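Local coordinates for flagellar motor switch protein fliG (PDB 3AJC) that probably forms part of the switch complex at the base of the flagellar basal body, which meets chemotaxis proteins and helps set the direction of rotation, at residues K3-V8 with A29-Y34; V39-L44 with A96-N101; D154-L159 with D184-M189; F130-I135 with K160-E165. One frame throughout, in Å; residues are numbered along the deposited sequence.

Contact 1 of 4, residues K3-V8 with A29-Y34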
loop_
_atom_site.group_PDB
_atom_site.type_symbol
_atom_site.label_atom_id
_atom_site.label_comp_id
_atom_site.label_asym_id
_atom_site.label_seq_id
_atom_site.Cartn_x
_atom_site.Cartn_y
_atom_site.Cartn_z
ATOM N N LYS A 3 0.318 -13.150 17.264
ATOM C CA LYS A 3 -0.704 -12.531 16.444
ATOM C C LYS A 3 -1.828 -13.496 16.029
ATOM O O LYS A 3 -1.584 -14.677 15.708
ATOM C CB LYS A 3 -0.061 -11.927 15.228
ATOM C CG LYS A 3 -0.976 -10.912 14.557
ATOM C CD LYS A 3 -0.307 -10.139 13.443
ATOM C CE LYS A 3 -1.160 -8.961 13.006
ATOM N NZ LYS A 3 -0.510 -8.427 11.784
ATOM N N PRO A 4 -3.075 -12.996 16.045
ATOM C CA PRO A 4 -4.264 -13.767 15.687
ATOM C C PRO A 4 -4.132 -14.335 14.269
ATOM O O PRO A 4 -3.522 -13.702 13.395
ATOM C CB PRO A 4 -5.390 -12.742 15.836
ATOM C CG PRO A 4 -4.892 -11.784 16.892
ATOM C CD PRO A 4 -3.434 -11.638 16.502
ATOM N N PHE A 5 -4.667 -15.538 14.055
ATOM C CA PHE A 5 -4.636 -16.184 12.736
ATOM C C PHE A 5 -3.245 -16.537 12.325
ATOM O O PHE A 5 -3.037 -16.906 11.171
ATOM C CB PHE A 5 -5.279 -15.279 11.673
ATOM C CG PHE A 5 -6.703 -14.988 11.970
ATOM C CD1 PHE A 5 -7.666 -15.960 11.774
ATOM C CD2 PHE A 5 -7.082 -13.805 12.584
ATOM C CE1 PHE A 5 -8.971 -15.770 12.199
ATOM C CE2 PHE A 5 -8.410 -13.619 13.012
ATOM C CZ PHE A 5 -9.341 -14.609 12.815
ATOM N N SER A 6 -2.301 -16.413 13.252
ATOM C CA SER A 6 -0.935 -16.747 12.952
ATOM C C SER A 6 -0.786 -18.204 12.535
ATOM O O SER A 6 0.230 -18.533 11.940
ATOM C CB SER A 6 -0.055 -16.482 14.162
ATOM O OG SER A 6 0.876 -17.536 14.317
ATOM N N PHE A 7 -1.752 -19.075 12.837
ATOM C CA PHE A 7 -1.608 -20.479 12.453
ATOM C C PHE A 7 -1.965 -20.682 10.974
ATOM O O PHE A 7 -1.989 -21.823 10.486
ATOM C CB PHE A 7 -2.512 -21.361 13.331
ATOM C CG PHE A 7 -3.980 -21.070 13.150
ATOM C CD1 PHE A 7 -4.664 -20.222 14.020
ATOM C CD2 PHE A 7 -4.635 -21.490 11.997
ATOM C CE1 PHE A 7 -5.970 -19.781 13.717
ATOM C CE2 PHE A 7 -5.930 -21.051 11.699
ATOM C CZ PHE A 7 -6.588 -20.198 12.557
ATOM N N VAL A 8 -2.236 -19.583 10.270
ATOM C CA VAL A 8 -2.617 -19.662 8.872
ATOM C C VAL A 8 -1.526 -20.122 7.925
ATOM O O VAL A 8 -1.804 -20.900 7.023
ATOM C CB VAL A 8 -3.185 -18.322 8.371
ATOM C CG1 VAL A 8 -2.698 -18.030 6.945
ATOM C CG2 VAL A 8 -4.711 -18.388 8.356
ATOM N N ALA A 29 -13.310 -10.742 5.855
ATOM C CA ALA A 29 -12.547 -9.499 5.921
ATOM C C ALA A 29 -11.653 -9.473 7.160
ATOM O O ALA A 29 -10.489 -9.066 7.098
ATOM C CB ALA A 29 -13.493 -8.326 5.946
ATOM N N VAL A 30 -12.195 -9.922 8.287
ATOM C CA VAL A 30 -11.445 -9.945 9.537
ATOM C C VAL A 30 -10.231 -10.861 9.497
ATOM O O VAL A 30 -9.137 -10.477 9.934
ATOM C CB VAL A 30 -12.341 -10.382 10.727
ATOM C CG1 VAL A 30 -11.480 -10.730 11.928
ATOM C CG2 VAL A 30 -13.301 -9.263 11.083
ATOM N N VAL A 31 -10.424 -12.075 8.998
ATOM C CA VAL A 31 -9.331 -13.033 8.927
ATOM C C VAL A 31 -8.211 -12.547 8.014
ATOM O O VAL A 31 -7.041 -12.610 8.375
ATOM C CB VAL A 31 -9.808 -14.413 8.403
ATOM C CG1 VAL A 31 -8.605 -15.361 8.280
ATOM C CG2 VAL A 31 -10.856 -15.000 9.338
ATOM N N LEU A 32 -8.572 -12.053 6.835
ATOM C CA LEU A 32 -7.575 -11.599 5.870
ATOM C C LEU A 32 -6.828 -10.350 6.310
ATOM O O LEU A 32 -5.623 -10.221 6.053
ATOM C CB LEU A 32 -8.218 -11.341 4.498
ATOM C CG LEU A 32 -8.930 -12.478 3.741
ATOM C CD1 LEU A 32 -8.951 -12.170 2.242
ATOM C CD2 LEU A 32 -8.209 -13.774 3.966
ATOM N N SER A 33 -7.535 -9.428 6.964
ATOM C CA SER A 33 -6.895 -8.193 7.409
ATOM C C SER A 33 -5.810 -8.485 8.444
ATOM O O SER A 33 -4.988 -7.617 8.742
ATOM C CB SER A 33 -7.934 -7.206 7.973
ATOM O OG SER A 33 -8.286 -7.526 9.305
ATOM N N TYR A 34 -5.795 -9.708 8.974
ATOM C CA TYR A 34 -4.784 -10.108 9.956
ATOM C C TYR A 34 -3.587 -10.828 9.340
ATOM O O TYR A 34 -2.585 -11.082 10.016
ATOM C CB TYR A 34 -5.388 -11.021 11.029
ATOM C CG TYR A 34 -5.978 -10.282 12.207
ATOM C CD1 TYR A 34 -7.359 -10.143 12.345
ATOM C CD2 TYR A 34 -5.157 -9.700 13.169
ATOM C CE1 TYR A 34 -7.911 -9.441 13.415
ATOM C CE2 TYR A 34 -5.693 -8.995 14.242
ATOM C CZ TYR A 34 -7.071 -8.870 14.360
ATOM O OH TYR A 34 -7.618 -8.195 15.424
HETATM O O HOH W 1 -1.833 -13.227 11.456
#
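The aromatic side chains of F5 and Y34 carry a surface contact in which the loop before helix 14-21 lies against the end region of helix 25-33. V31 CA lies over the centre of one face of the F5 ring, 4.1 Å from its centroid and almost on the ring normal, while V31 CG2 meets F5 CE1 at 3.5 Å. A branched valine suits this place because both its methyls reach the ring. F5 also presses its CD2 on Y34 CB at 3.6 Å, and the two rings stand obliquely, centroids 5.5 Å apart and planes at 36°. Y34 in turn receives P4 over one face as a CH-pi contact, P4 CB lying 4.2 Å from the ring centroid, offset toward the rim. The loop owes its shape to a type II beta turn from K3 to S6; proline fits its second position, and F5 takes the third with a positive phi of 67°. Helix 25-33 belongs to the FliG middle domain, where V30, at the fringe of the F5 ring, lies about 8 Å by side chains from R58 of the EHPQR motif. K3 runs extended, its CG anti to the backbone N (chi1 -162°), and brings CE to the edge of the Y34 ring. No direct hydrogen bond joins the segments, but a water bridges them, donating to P4 O and, at 2.7 Å, to Y34 O.

Contact 2 of 4, residues V39-L44 with A96-N101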
loop_
_atom_site.group_PDB
_atom_site.type_symbol
_atom_site.label_atom_id
_atom_site.label_comp_id
_atom_site.label_asym_id
_atom_site.label_seq_id
_atom_site.Cartn_x
_atom_site.Cartn_y
_atom_site.Cartn_z
ATOM N N VAL A 39 -0.387 -13.083 1.149
ATOM C CA VAL A 39 -1.115 -14.269 1.559
ATOM C C VAL A 39 -2.600 -13.969 1.395
ATOM O O VAL A 39 -3.341 -14.756 0.799
ATOM C CB VAL A 39 -0.805 -14.612 3.029
ATOM C CG1 VAL A 39 -1.651 -15.792 3.485
ATOM C CG2 VAL A 39 0.681 -14.920 3.179
ATOM N N ALA A 40 -3.029 -12.821 1.917
ATOM C CA ALA A 40 -4.429 -12.420 1.811
ATOM C C ALA A 40 -4.847 -12.284 0.360
ATOM O O ALA A 40 -5.944 -12.692 -0.005
ATOM C CB ALA A 40 -4.666 -11.091 2.533
ATOM N N ALA A 41 -3.983 -11.693 -0.467
ATOM C CA ALA A 41 -4.317 -11.520 -1.877
ATOM C C ALA A 41 -4.504 -12.892 -2.525
ATOM O O ALA A 41 -5.423 -13.089 -3.312
ATOM C CB ALA A 41 -3.217 -10.715 -2.602
ATOM N N GLN A 42 -3.643 -13.843 -2.164
ATOM C CA GLN A 42 -3.715 -15.199 -2.703
ATOM C C GLN A 42 -5.062 -15.852 -2.358
ATOM O O GLN A 42 -5.702 -16.473 -3.216
ATOM C CB GLN A 42 -2.543 -16.031 -2.160
ATOM C CG GLN A 42 -2.488 -17.479 -2.627
ATOM C CD GLN A 42 -1.274 -18.226 -2.081
ATOM O OE1 GLN A 42 -0.983 -18.183 -0.889
ATOM N NE2 GLN A 42 -0.570 -18.920 -2.957
ATOM N N ILE A 43 -5.495 -15.710 -1.106
ATOM C CA ILE A 43 -6.776 -16.272 -0.678
ATOM C C ILE A 43 -7.938 -15.548 -1.352
ATOM O O ILE A 43 -8.860 -16.176 -1.870
ATOM C CB ILE A 43 -6.970 -16.146 0.843
ATOM C CG1 ILE A 43 -5.932 -16.993 1.580
ATOM C CG2 ILE A 43 -8.377 -16.550 1.218
ATOM C CD1 ILE A 43 -5.936 -16.782 3.081
ATOM N N LEU A 44 -7.892 -14.219 -1.332
ATOM C CA LEU A 44 -8.934 -13.405 -1.929
ATOM C C LEU A 44 -9.171 -13.773 -3.381
ATOM O O LEU A 44 -10.312 -13.960 -3.811
ATOM C CB LEU A 44 -8.564 -11.925 -1.835
ATOM C CG LEU A 44 -9.593 -10.938 -2.395
ATOM C CD1 LEU A 44 -10.939 -11.218 -1.754
ATOM C CD2 LEU A 44 -9.156 -9.486 -2.119
ATOM N N ALA A 96 -5.241 -1.734 -0.007
ATOM C CA ALA A 96 -4.362 -1.340 -1.098
ATOM C C ALA A 96 -3.210 -2.326 -1.289
ATOM O O ALA A 96 -2.810 -2.617 -2.419
ATOM C CB ALA A 96 -3.806 0.079 -0.840
ATOM N N GLU A 97 -2.669 -2.809 -0.176
ATOM C CA GLU A 97 -1.565 -3.757 -0.197
ATOM C C GLU A 97 -2.036 -5.084 -0.790
ATOM O O GLU A 97 -1.305 -5.744 -1.527
ATOM C CB GLU A 97 -1.019 -3.958 1.227
ATOM C CG GLU A 97 -0.011 -2.880 1.661
ATOM C CD GLU A 97 0.114 -2.722 3.180
ATOM O OE1 GLU A 97 0.079 -3.738 3.907
ATOM O OE2 GLU A 97 0.264 -1.573 3.649
ATOM N N ILE A 98 -3.267 -5.465 -0.468
ATOM C CA ILE A 98 -3.834 -6.704 -0.984
ATOM C C ILE A 98 -4.070 -6.545 -2.489
ATOM O O ILE A 98 -3.755 -7.438 -3.278
ATOM C CB ILE A 98 -5.162 -7.028 -0.272
ATOM C CG1 ILE A 98 -4.870 -7.353 1.202
ATOM C CG2 ILE A 98 -5.893 -8.150 -0.999
ATOM C CD1 ILE A 98 -6.086 -7.691 2.039
ATOM N N MET A 99 -4.589 -5.383 -2.883
ATOM C CA MET A 99 -4.858 -5.117 -4.285
ATOM C C MET A 99 -3.562 -5.144 -5.111
ATOM O O MET A 99 -3.548 -5.611 -6.250
ATOM C CB MET A 99 -5.568 -3.764 -4.433
ATOM C CG MET A 99 -7.009 -3.728 -3.896
ATOM S SD MET A 99 -8.211 -4.563 -4.976
ATOM C CE MET A 99 -8.641 -3.236 -6.098
ATOM N N ASN A 100 -2.472 -4.653 -4.537
ATOM C CA ASN A 100 -1.200 -4.647 -5.262
ATOM C C ASN A 100 -0.677 -6.072 -5.497
ATOM O O ASN A 100 -0.012 -6.349 -6.496
ATOM C CB ASN A 100 -0.149 -3.835 -4.503
ATOM C CG ASN A 100 -0.272 -2.348 -4.744
ATOM O OD1 ASN A 100 -0.591 -1.906 -5.847
ATOM N ND2 ASN A 100 0.007 -1.563 -3.717
ATOM N N ASN A 101 -0.998 -6.976 -4.580
ATOM C CA ASN A 101 -0.543 -8.354 -4.691
ATOM C C ASN A 101 -1.495 -9.297 -5.406
ATOM O O ASN A 101 -1.206 -10.488 -5.521
ATOM C CB ASN A 101 -0.229 -8.899 -3.302
ATOM C CG ASN A 101 0.991 -8.250 -2.695
ATOM O OD1 ASN A 101 2.121 -8.463 -3.159
ATOM N ND2 ASN A 101 0.776 -7.440 -1.664
#
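The segments 39-44 of helix 37-46 and 96-100 of helix 92-100 cross at -66° with their axes 8.3 Å apart at closest approach, and A41 and I98 bring their CA atoms to within 4.9 Å. So close a backbone approach suits alanine, whose single methyl takes little depth. A41 CB lies directly against backbone of the partner: 3.4 Å from I98 O and 3.6 Å from N101 O, with N101 CB touching it as well. I98 supplies the bulk from the other helix and divides its branches between neighbours. Its CD1 lies on A40 CB at 3.7 Å, while CG2, anti to the backbone N, meets L44 CD2 at 3.7 Å, the two side chains crossing at about a right angle. The contact is buried and belongs to the all-helical packing of which the FliG middle domain is built: helix 49-60 closes against the same residues, V55 and L56 touching L44, and I59 touching I98. R58 of the EHPQR motif lies on that third helix, its side chain about 9 Å from that of L44. At the end of helix 92-100 the arrangement becomes more polar and more exposed. There N101 turns its amide back on its own helix, ND2 giving a weak hydrogen bond to E97 O, while its side chain also touches P37 and P38 at the start of helix 37-46. N100, one residue earlier, faces away from A41 and donates from ND2 to M129 O.

Contact 3 of 4, residues D154-L159 with D184-M189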
loop_
_atom_site.group_PDB
_atom_site.type_symbol
_atom_site.label_atom_id
_atom_site.label_comp_id
_atom_site.label_asym_id
_atom_site.label_seq_id
_atom_site.Cartn_x
_atom_site.Cartn_y
_atom_site.Cartn_z
ATOM N N ASP A 154 17.537 10.256 3.072
ATOM C CA ASP A 154 16.389 9.423 2.774
ATOM C C ASP A 154 16.407 9.027 1.302
ATOM O O ASP A 154 16.058 7.902 0.948
ATOM C CB ASP A 154 15.096 10.147 3.121
ATOM C CG ASP A 154 14.798 10.093 4.600
ATOM O OD1 ASP A 154 14.990 9.010 5.203
ATOM O OD2 ASP A 154 14.367 11.117 5.161
ATOM N N LEU A 155 16.842 9.954 0.458
ATOM C CA LEU A 155 16.912 9.703 -0.967
ATOM C C LEU A 155 17.921 8.586 -1.226
ATOM O O LEU A 155 17.629 7.632 -1.940
ATOM C CB LEU A 155 17.328 10.978 -1.700
ATOM C CG LEU A 155 17.097 11.087 -3.206
ATOM C CD1 LEU A 155 15.712 10.535 -3.573
ATOM C CD2 LEU A 155 17.223 12.564 -3.623
ATOM N N ALA A 156 19.103 8.703 -0.631
ATOM C CA ALA A 156 20.142 7.705 -0.825
ATOM C C ALA A 156 19.656 6.322 -0.398
ATOM O O ALA A 156 19.852 5.338 -1.119
ATOM C CB ALA A 156 21.389 8.094 -0.050
ATOM N N LEU A 157 19.031 6.250 0.775
ATOM C CA LEU A 157 18.505 4.990 1.282
ATOM C C LEU A 157 17.468 4.414 0.325
ATOM O O LEU A 157 17.546 3.253 -0.078
ATOM C CB LEU A 157 17.856 5.201 2.655
ATOM C CG LEU A 157 18.819 5.492 3.805
ATOM C CD1 LEU A 157 18.069 5.976 5.054
ATOM C CD2 LEU A 157 19.592 4.235 4.091
ATOM N N ALA A 158 16.497 5.242 -0.034
ATOM C CA ALA A 158 15.427 4.825 -0.931
ATOM C C ALA A 158 15.950 4.292 -2.268
ATOM O O ALA A 158 15.366 3.367 -2.850
ATOM C CB ALA A 158 14.477 5.995 -1.173
ATOM N N LEU A 159 17.048 4.869 -2.749
ATOM C CA LEU A 159 17.630 4.469 -4.024
ATOM C C LEU A 159 18.339 3.119 -3.980
ATOM O O LEU A 159 18.454 2.443 -4.998
ATOM C CB LEU A 159 18.588 5.551 -4.530
ATOM C CG LEU A 159 17.894 6.820 -5.025
ATOM C CD1 LEU A 159 18.914 7.883 -5.413
ATOM C CD2 LEU A 159 17.020 6.456 -6.208
ATOM N N ASP A 184 27.870 12.037 -2.764
ATOM C CA ASP A 184 28.750 12.019 -1.599
ATOM C C ASP A 184 28.224 11.070 -0.538
ATOM O O ASP A 184 28.982 10.278 0.027
ATOM C CB ASP A 184 28.867 13.404 -0.980
ATOM C CG ASP A 184 30.131 14.109 -1.388
ATOM O OD1 ASP A 184 30.114 14.780 -2.444
ATOM O OD2 ASP A 184 31.143 13.974 -0.655
ATOM N N GLU A 185 26.925 11.166 -0.259
ATOM C CA GLU A 185 26.300 10.308 0.732
ATOM C C GLU A 185 26.492 8.846 0.338
ATOM O O GLU A 185 26.966 8.039 1.137
ATOM C CB GLU A 185 24.811 10.639 0.850
ATOM C CG GLU A 185 24.003 9.702 1.749
ATOM C CD GLU A 185 24.416 9.753 3.211
ATOM O OE1 GLU A 185 23.636 9.274 4.065
ATOM O OE2 GLU A 185 25.515 10.261 3.512
ATOM N N LEU A 186 26.138 8.512 -0.898
ATOM C CA LEU A 186 26.278 7.141 -1.381
ATOM C C LEU A 186 27.701 6.599 -1.196
ATOM O O LEU A 186 27.892 5.491 -0.695
ATOM C CB LEU A 186 25.874 7.069 -2.855
ATOM C CG LEU A 186 24.405 7.420 -3.115
ATOM C CD1 LEU A 186 24.157 7.625 -4.598
ATOM C CD2 LEU A 186 23.523 6.317 -2.559
ATOM N N GLU A 187 28.697 7.387 -1.588
ATOM C CA GLU A 187 30.094 6.983 -1.463
ATOM C C GLU A 187 30.515 6.611 -0.046
ATOM O O GLU A 187 31.255 5.647 0.147
ATOM C CB GLU A 187 31.009 8.096 -1.971
ATOM C CG GLU A 187 30.966 8.293 -3.474
ATOM C CD GLU A 187 31.749 9.513 -3.921
ATOM O OE1 GLU A 187 31.908 9.703 -5.148
ATOM O OE2 GLU A 187 32.198 10.283 -3.046
ATOM N N TYR A 188 30.055 7.377 0.941
ATOM C CA TYR A 188 30.420 7.109 2.329
ATOM C C TYR A 188 29.274 6.559 3.158
ATOM O O TYR A 188 29.268 6.692 4.383
ATOM C CB TYR A 188 30.942 8.380 3.004
ATOM C CG TYR A 188 32.101 9.023 2.291
ATOM C CD1 TYR A 188 31.906 10.130 1.468
ATOM C CD2 TYR A 188 33.394 8.525 2.433
ATOM C CE1 TYR A 188 32.968 10.727 0.804
ATOM C CE2 TYR A 188 34.465 9.113 1.773
ATOM C CZ TYR A 188 34.247 10.214 0.962
ATOM O OH TYR A 188 35.309 10.799 0.316
ATOM N N MET A 189 28.300 5.947 2.497
ATOM C CA MET A 189 27.167 5.387 3.212
ATOM C C MET A 189 27.464 3.956 3.651
ATOM O O MET A 189 27.533 3.675 4.839
ATOM C CB MET A 189 25.912 5.431 2.339
ATOM C CG MET A 189 24.691 4.807 2.980
ATOM S SD MET A 189 23.201 5.200 2.055
ATOM C CE MET A 189 22.329 6.131 3.242
#
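No aromatic ring enters where A156 and L157 meet E185, L186 and M189, and the one flat group among these five side chains, the E185 carboxylate, leaves the touching to its CG. That methylene reaches A156 CB at 3.6 Å, while E185 OE1 has a long, weak ion pair with R153. A156 is the point on which three side chains converge: besides E185 CG, its methyl meets L186 CD2 at 3.7 Å and M189 CE at 3.9 Å. A small residue suits this position, because anything approaching it comes close to the backbone of helix 152-159; L186 CD2 is already 4.0 Å from A156 CA. M189 stands just beyond helix 176-187, after Y188 has left helical geometry. Its CG is anti to the backbone N and the chain stays extended to SD, then bends at chi3 (-116°), which places CE against L157. There M189 CE and L157 CD2 are 3.4 Å apart, tighter than usual for two carbons, and the side chains cross at about a right angle. The contact thus joins helix 152-159 to helix 176-187 and the turn that follows it, within the FliG C-terminal domain; L182 also touches A156, and A200 of helix 194-213 touches L157. With no hydrogen bond across it, the join depends on the fit of aliphatic surfaces, a tight one at M189, whose long unbranched chain reaches L157 with chi3 off the staggered values.

Contact 4 of 4, residues F130-I135 with K160-E165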
loop_
_atom_site.group_PDB
_atom_site.type_symbol
_atom_site.label_atom_id
_atom_site.label_comp_id
_atom_site.label_asym_id
_atom_site.label_seq_id
_atom_site.Cartn_x
_atom_site.Cartn_y
_atom_site.Cartn_z
ATOM N N PHE A 130 -0.031 3.294 -4.502
ATOM C CA PHE A 130 1.217 3.815 -5.051
ATOM C C PHE A 130 2.435 3.158 -4.399
ATOM O O PHE A 130 2.567 3.163 -3.175
ATOM C CB PHE A 130 1.270 5.335 -4.819
ATOM C CG PHE A 130 2.282 6.047 -5.676
ATOM C CD1 PHE A 130 1.934 6.508 -6.940
ATOM C CD2 PHE A 130 3.586 6.224 -5.234
ATOM C CE1 PHE A 130 2.870 7.126 -7.758
ATOM C CE2 PHE A 130 4.541 6.845 -6.048
ATOM C CZ PHE A 130 4.179 7.299 -7.312
ATOM N N VAL A 131 3.306 2.562 -5.206
ATOM C CA VAL A 131 4.527 1.959 -4.672
ATOM C C VAL A 131 5.702 2.783 -5.187
ATOM O O VAL A 131 5.548 3.594 -6.097
ATOM C CB VAL A 131 4.720 0.478 -5.103
ATOM C CG1 VAL A 131 3.625 -0.382 -4.482
ATOM C CG2 VAL A 131 4.747 0.357 -6.624
ATOM N N PHE A 132 6.877 2.568 -4.616
ATOM C CA PHE A 132 8.037 3.348 -5.019
ATOM C C PHE A 132 8.322 3.345 -6.514
ATOM O O PHE A 132 8.631 4.389 -7.069
ATOM C CB PHE A 132 9.283 2.901 -4.253
ATOM C CG PHE A 132 10.397 3.905 -4.287
ATOM C CD1 PHE A 132 10.243 5.155 -3.684
ATOM C CD2 PHE A 132 11.597 3.612 -4.929
ATOM C CE1 PHE A 132 11.284 6.106 -3.721
ATOM C CE2 PHE A 132 12.634 4.545 -4.974
ATOM C CZ PHE A 132 12.480 5.796 -4.372
ATOM N N GLU A 133 8.215 2.187 -7.167
ATOM C CA GLU A 133 8.471 2.115 -8.604
ATOM C C GLU A 133 7.429 2.898 -9.394
ATOM O O GLU A 133 7.669 3.245 -10.545
ATOM C CB GLU A 133 8.499 0.661 -9.100
ATOM C CG GLU A 133 9.726 -0.160 -8.700
ATOM C CD GLU A 133 11.046 0.395 -9.237
ATOM O OE1 GLU A 133 11.099 0.822 -10.409
ATOM O OE2 GLU A 133 12.047 0.383 -8.486
ATOM N N ASP A 134 6.276 3.184 -8.789
ATOM C CA ASP A 134 5.250 3.953 -9.491
ATOM C C ASP A 134 5.750 5.359 -9.858
ATOM O O ASP A 134 5.154 6.040 -10.698
ATOM C CB ASP A 134 3.962 4.046 -8.655
ATOM C CG ASP A 134 3.151 2.738 -8.669
ATOM O OD1 ASP A 134 3.042 2.105 -9.739
ATOM O OD2 ASP A 134 2.610 2.350 -7.615
ATOM N N ILE A 135 6.849 5.788 -9.235
ATOM C CA ILE A 135 7.430 7.094 -9.523
ATOM C C ILE A 135 7.792 7.189 -11.008
ATOM O O ILE A 135 7.916 8.281 -11.555
ATOM C CB ILE A 135 8.687 7.351 -8.651
ATOM C CG1 ILE A 135 8.259 7.576 -7.200
ATOM C CG2 ILE A 135 9.455 8.584 -9.160
ATOM C CD1 ILE A 135 9.404 7.631 -6.199
ATOM N N LYS A 160 18.816 2.718 -2.809
ATOM C CA LYS A 160 19.471 1.425 -2.705
ATOM C C LYS A 160 18.460 0.311 -2.969
ATOM O O LYS A 160 18.827 -0.852 -3.101
ATOM C CB LYS A 160 20.092 1.240 -1.322
ATOM C CG LYS A 160 21.349 2.056 -1.097
ATOM C CD LYS A 160 22.032 1.650 0.196
ATOM C CE LYS A 160 23.435 2.244 0.285
ATOM N NZ LYS A 160 24.310 1.781 -0.836
ATOM N N GLY A 161 17.184 0.673 -3.045
ATOM C CA GLY A 161 16.153 -0.315 -3.302
ATOM C C GLY A 161 15.332 0.006 -4.541
ATOM O O GLY A 161 14.170 -0.398 -4.647
ATOM N N ALA A 162 15.926 0.733 -5.483
ATOM C CA ALA A 162 15.228 1.101 -6.713
ATOM C C ALA A 162 15.864 0.492 -7.964
ATOM O O ALA A 162 17.035 0.131 -7.963
ATOM C CB ALA A 162 15.191 2.621 -6.849
ATOM N N SER A 163 15.079 0.386 -9.031
ATOM C CA SER A 163 15.584 -0.148 -10.289
ATOM C C SER A 163 16.488 0.906 -10.914
ATOM O O SER A 163 16.274 2.103 -10.732
ATOM C CB SER A 163 14.429 -0.466 -11.243
ATOM O OG SER A 163 13.656 0.689 -11.528
ATOM N N ASP A 164 17.501 0.454 -11.644
ATOM C CA ASP A 164 18.440 1.358 -12.298
ATOM C C ASP A 164 17.713 2.418 -13.111
ATOM O O ASP A 164 18.140 3.566 -13.183
ATOM C CB ASP A 164 19.378 0.569 -13.213
ATOM C CG ASP A 164 20.340 -0.318 -12.436
ATOM O OD1 ASP A 164 21.120 -1.048 -13.084
ATOM O OD2 ASP A 164 20.320 -0.285 -11.183
ATOM N N GLU A 165 16.610 2.025 -13.724
ATOM C CA GLU A 165 15.830 2.948 -14.527
ATOM C C GLU A 165 15.215 4.032 -13.644
ATOM O O GLU A 165 15.194 5.208 -14.006
ATOM C CB GLU A 165 14.745 2.173 -15.257
ATOM C CG GLU A 165 13.654 3.005 -15.850
ATOM C CD GLU A 165 12.517 2.131 -16.317
ATOM O OE1 GLU A 165 12.399 1.011 -15.770
ATOM O OE2 GLU A 165 11.743 2.548 -17.210
HETATM O O HOH W 2 11.819 -0.547 -6.009
#
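E133 OE2 is gripped by two donors: the backbone N of S163, at 3.1 Å with an N-H...O angle of 153°, and a water at 2.7 Å. The other carboxylate oxygen, E133 OE1, takes the hydroxyl S163 OG at 2.8 Å. Both S163 donors arrive on the syn side and somewhat out of the carboxylate plane, and two bonds to one residue fix the rotation of the group. A glutamate suits the place because its two oxygens can accept the N-H and the O-H of S163 together; the bend at chi2 (-61°) places CD, which carries them, within reach. The water also donates to G161 O, and this carbonyl accepts a bond from Q201 of helix 194-213 too. Beneath the polar layer, A162 CB meets the edge of the F132 ring, 3.7 Å from CE2 and near the ring plane; the ring itself packs on I204 and L166. The E133 charge lies near the N-terminal end of helix 164-171, whose dipole would probably stabilise it, although E133 OE1 and E165 OE1 are like charges 5.5 Å apart. S163 is the N-cap of that helix, its OG bonded to the backbone N of L166. In a capping box the N-cap backbone N would be taken by a side chain three residues on; here, within the FliG C-terminal domain, E133 takes it instead, from a 3-10 turn thirty residues earlier in the chain.

Contacts 1 and 2 pack directly, L32 O lying 3.8 Å from A40 CB, and helix 25-33 and helix 37-46 also follow each other in the chain. Both lie near R58, the EHPQR-motif residue important for interaction with FliM, the side chains of V30 and L44 being about 8 and 9 Å from its own. Contacts 3 and 4 interleave along the chain within the C-terminal domain and touch twice, through M189 SD and K160 CE at 3.5 Å and through A158 O and F132 CE2 at 3.7 Å. Between the two groups the direct touch is slight, N100 ND2 of contact 2 on V131 CG1 of contact 4 at 3.9 Å. Contacts 1 and 3 are far apart, about 37 Å between centres.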